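Local structure of endopolygalacturonase (Chondrostereum purpureum, 1K5C) at residues Tyr84-Gly89 and Thr94-Pro99. The protein probably hydrolyses the alpha-1,4 linkages between galacturonosyl units inside polygalacturonate chains, as an endo-acting glycoside hydrolase of family 28. Sequence-based numbering, arbitrary orientation.
Sequences YWDGKG and THKPHP
The long loop joining strands 76-78 and 101-104 of the right-handed parallel beta-helix folds back on itself where the ammonium of Lys96 enters the bend of segment Tyr84-Gly89. Lys96 NZ makes a salt bridge to Asp86 OD1 at 2.8 Å and donates to Gly89 O, also at 2.8 Å. From its own segment, Thr94-Pro99, it takes Thr94 O as a third acceptor, with a weak bond to Thr94 OG1. The lysine chain bends at chi2 (-63°) and again at chi4 (-55°), which curls it past the CB of Tyr84 and brings NZ back toward the carbonyl of Thr94.

Asp86 is gripped through both carboxylate oxygens. OD1 also accepts from Lys88 N, closing an Asx turn, and this N-H and the ammonium arrive on opposite faces of the carboxylate plane. Asp86 OD2 receives Thr94 N at 2.8 Å in a nearly straight bond (165°), out of the plane on the face that Lys96 NZ also uses. The Thr94 hydroxyl donates to Tyr84 O, 2.8 Å from OG1, and so ties the start of the segment to the returning chain. An alanine in place of Lys96 would probably leave the Asp86 carboxylate without the positive charge of this lysine and Gly89 O without this donor, loosening the segment from the returning chain.

Beside these bonds the Tyr84 ring meets the proline: Pro97 CD lies 3.4 Å from Tyr84 CE1. The carbonyl oxygen of His95 sits at the ring edge, 3.5 Å from Tyr84 CD1. The tyrosine hydroxyl continues to Thr54 N, and His95 NE2 bonds Asp57 OD1, so each segment is hydrogen-bonded to an earlier part of the chain. Gly89 lies close to Asn151, a galacturonate-binding residue, consistent with this end of the segment bordering the substrate-binding cleft.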
ATOM      1  N   TYR A  84     -19.565   7.175  -3.679  1.00 12.21           N
ATOM      2  CA  TYR A  84     -18.966   6.907  -4.999  1.00 12.42           C
ATOM      3  C   TYR A  84     -18.980   5.421  -5.346  1.00 12.09           C
ATOM      4  O   TYR A  84     -19.066   5.062  -6.505  1.00 13.15           O
ATOM      5  CB  TYR A  84     -17.543   7.364  -5.002  1.00 12.74           C
ATOM      6  CG  TYR A  84     -17.246   8.813  -4.592  1.00 11.47           C
ATOM      7  CD1 TYR A  84     -17.093   9.806  -5.543  1.00 12.31           C
ATOM      8  CD2 TYR A  84     -17.112   9.118  -3.246  1.00 11.75           C
ATOM      9  CE1 TYR A  84     -16.837  11.130  -5.138  1.00 11.98           C
ATOM     10  CE2 TYR A  84     -16.801  10.429  -2.829  1.00 11.48           C
ATOM     11  CZ  TYR A  84     -16.649  11.416  -3.804  1.00 11.33           C
ATOM     12  OH  TYR A  84     -16.293  12.698  -3.442  1.00 11.54           O
ATOM     13  N   TRP A  85     -18.763   4.541  -4.333  1.00 12.13           N
ATOM     14  CA  TRP A  85     -18.488   3.124  -4.633  1.00 12.31           C
ATOM     15  C   TRP A  85     -19.587   2.505  -5.460  1.00 12.37           C
ATOM     16  O   TRP A  85     -20.780   2.630  -5.154  1.00 14.86           O
ATOM     17  CB  TRP A  85     -18.369   2.357  -3.305  1.00 12.02           C
ATOM     18  CG  TRP A  85     -17.225   2.771  -2.441  1.00 11.58           C
ATOM     19  CD1 TRP A  85     -16.025   3.319  -2.838  1.00 11.38           C
ATOM     20  CD2 TRP A  85     -17.172   2.651  -1.008  1.00 11.45           C
ATOM     21  NE1 TRP A  85     -15.231   3.542  -1.728  1.00 11.42           N
ATOM     22  CE2 TRP A  85     -15.918   3.169  -0.602  1.00 11.40           C
ATOM     23  CE3 TRP A  85     -18.078   2.211  -0.040  1.00 11.98           C
ATOM     24  CZ2 TRP A  85     -15.525   3.222   0.746  1.00 11.80           C
ATOM     25  CZ3 TRP A  85     -17.698   2.283   1.307  1.00 12.52           C
ATOM     26  CH2 TRP A  85     -16.441   2.790   1.681  1.00 12.05           C
ATOM     27  N   ASP A  86     -19.159   1.736  -6.466  1.00 12.45           N
ATOM     28  CA  ASP A  86     -20.115   1.117  -7.394  1.00 13.17           C
ATOM     29  C   ASP A  86     -19.620  -0.268  -7.845  1.00 12.65           C
ATOM     30  O   ASP A  86     -20.139  -0.785  -8.857  1.00 14.43           O
ATOM     31  CB  ASP A  86     -20.367   2.004  -8.579  1.00 13.56           C
ATOM     32  CG  ASP A  86     -19.173   2.176  -9.486  1.00 13.81           C
ATOM     33  OD1 ASP A  86     -18.072   1.796  -9.071  1.00 12.96           O
ATOM     34  OD2 ASP A  86     -19.320   2.718 -10.634  1.00 15.40           O
ATOM     35  N   GLY A  87     -18.643  -0.839  -7.175  1.00 12.51           N
ATOM     36  CA  GLY A  87     -18.085  -2.125  -7.537  1.00 12.67           C
ATOM     37  C   GLY A  87     -17.002  -2.052  -8.590  1.00 12.25           C
ATOM     38  O   GLY A  87     -16.359  -3.076  -8.867  1.00 13.79           O
ATOM     39  N   LYS A  88     -16.799  -0.886  -9.239  1.00 12.32           N
ATOM     40  CA  LYS A  88     -15.889  -0.791 -10.379  1.00 12.36           C
ATOM     41  C   LYS A  88     -14.628   0.021 -10.063  1.00 11.92           C
ATOM     42  O   LYS A  88     -13.687   0.001 -10.865  1.00 12.85           O
ATOM     43  CB  LYS A  88     -16.615  -0.195 -11.589  1.00 12.80           C
ATOM     44  CG  LYS A  88     -17.774  -1.105 -12.048  1.00 14.90           C
ATOM     45  CD  LYS A  88     -18.526  -0.458 -13.213  1.00 19.35           C
ATOM     46  CE  LYS A  88     -19.621  -1.424 -13.686  1.00 24.14           C
ATOM     47  NZ  LYS A  88     -20.592  -0.754 -14.644  1.00 27.31           N
ATOM     48  N   GLY A  89     -14.615   0.733  -8.944  1.00 11.92           N
ATOM     49  CA  GLY A  89     -13.336   1.436  -8.595  1.00 12.89           C
ATOM     50  C   GLY A  89     -12.894   2.345  -9.708  1.00 12.13           C
ATOM     51  O   GLY A  89     -13.680   3.081 -10.338  1.00 13.02           O
ATOM     52  N   THR A  94     -18.524   5.068 -11.946  1.00 14.54           N
ATOM     53  CA  THR A  94     -18.520   6.443 -11.439  1.00 14.29           C
ATOM     54  C   THR A  94     -17.068   6.952 -11.290  1.00 13.85           C
ATOM     55  O   THR A  94     -16.128   6.184 -11.011  1.00 13.76           O
ATOM     56  CB  THR A  94     -19.211   6.505 -10.070  1.00 14.97           C
ATOM     57  OG1 THR A  94     -18.530   5.647  -9.167  1.00 15.57           O
ATOM     58  CG2 THR A  94     -20.705   6.109 -10.163  1.00 17.57           C
ATOM     59  N   HIS A  95     -16.914   8.280 -11.441  1.00 15.15           N
ATOM     60  CA  HIS A  95     -15.602   8.869 -11.129  1.00 15.12           C
ATOM     61  C   HIS A  95     -15.269   8.667  -9.670  1.00 13.80           C
ATOM     62  O   HIS A  95     -16.124   8.907  -8.805  1.00 15.85           O
ATOM     63  CB  HIS A  95     -15.701  10.369 -11.454  1.00 19.03           C
ATOM     64  CG  HIS A  95     -14.468  11.090 -11.053  1.00 18.67           C
ATOM     65  ND1 HIS A  95     -14.368  11.887  -9.930  1.00 18.53           N
ATOM     66  CD2 HIS A  95     -13.284  11.183 -11.677  1.00 19.28           C
ATOM     67  CE1 HIS A  95     -13.162  12.447  -9.874  1.00 16.02           C
ATOM     68  NE2 HIS A  95     -12.449  12.028 -10.960  1.00 19.91           N
ATOM     69  N   LYS A  96     -14.045   8.246  -9.370  1.00 13.53           N
ATOM     70  CA  LYS A  96     -13.558   8.129  -8.002  1.00 13.23           C
ATOM     71  C   LYS A  96     -12.397   9.111  -7.808  1.00 12.74           C
ATOM     72  O   LYS A  96     -11.331   8.883  -8.405  1.00 15.09           O
ATOM     73  CB  LYS A  96     -13.052   6.706  -7.678  1.00 13.72           C
ATOM     74  CG  LYS A  96     -13.893   5.546  -8.226  1.00 14.31           C
ATOM     75  CD  LYS A  96     -15.301   5.532  -7.638  1.00 14.69           C
ATOM     76  CE  LYS A  96     -16.083   4.220  -7.946  1.00 14.34           C
ATOM     77  NZ  LYS A  96     -16.187   3.875  -9.398  1.00 13.32           N
ATOM     78  N   PRO A  97     -12.466  10.143  -6.971  1.00 11.60           N
ATOM     79  CA  PRO A  97     -11.284  10.946  -6.701  1.00 11.76           C
ATOM     80  C   PRO A  97     -10.193  10.063  -6.063  1.00 11.17           C
ATOM     81  O   PRO A  97     -10.440   9.426  -5.030  1.00 12.18           O
ATOM     82  CB  PRO A  97     -11.803  12.008  -5.722  1.00 12.73           C
ATOM     83  CG  PRO A  97     -13.312  12.104  -5.978  1.00 12.85           C
ATOM     84  CD  PRO A  97     -13.675  10.650  -6.311  1.00 12.35           C
ATOM     85  N   HIS A  98      -9.019  10.042  -6.689  1.00 11.42           N
ATOM     86  CA  HIS A  98      -7.960   9.170  -6.167  1.00 11.36           C
ATOM     87  C   HIS A  98      -6.607   9.731  -6.577  1.00 11.12           C
ATOM     88  O   HIS A  98      -6.527  10.402  -7.635  1.00 12.43           O
ATOM     89  CB  HIS A  98      -8.106   7.716  -6.642  1.00 12.29           C
ATOM     90  CG  HIS A  98      -7.865   7.537  -8.119  1.00 12.14           C
ATOM     91  ND1 HIS A  98      -6.712   7.060  -8.695  1.00 15.06           N
ATOM     92  CD2 HIS A  98      -8.727   7.850  -9.146  1.00 12.43           C
ATOM     93  CE1 HIS A  98      -6.881   7.041 -10.024  1.00 16.13           C
ATOM     94  NE2 HIS A  98      -8.046   7.514 -10.290  1.00 17.19           N
ATOM     95  N   PRO A  99      -5.562   9.485  -5.802  1.00 10.90           N
ATOM     96  CA  PRO A  99      -5.645   8.991  -4.407  1.00 10.78           C
ATOM     97  C   PRO A  99      -6.421  10.003  -3.577  1.00 10.38           C
ATOM     98  O   PRO A  99      -6.647  11.155  -3.992  1.00 11.36           O
ATOM     99  CB  PRO A  99      -4.156   8.903  -3.999  1.00 11.22           C
ATOM    100  CG  PRO A  99      -3.527  10.041  -4.756  1.00 11.91           C
ATOM    101  CD  PRO A  99      -4.230  10.028  -6.105  1.00 12.31           C
TER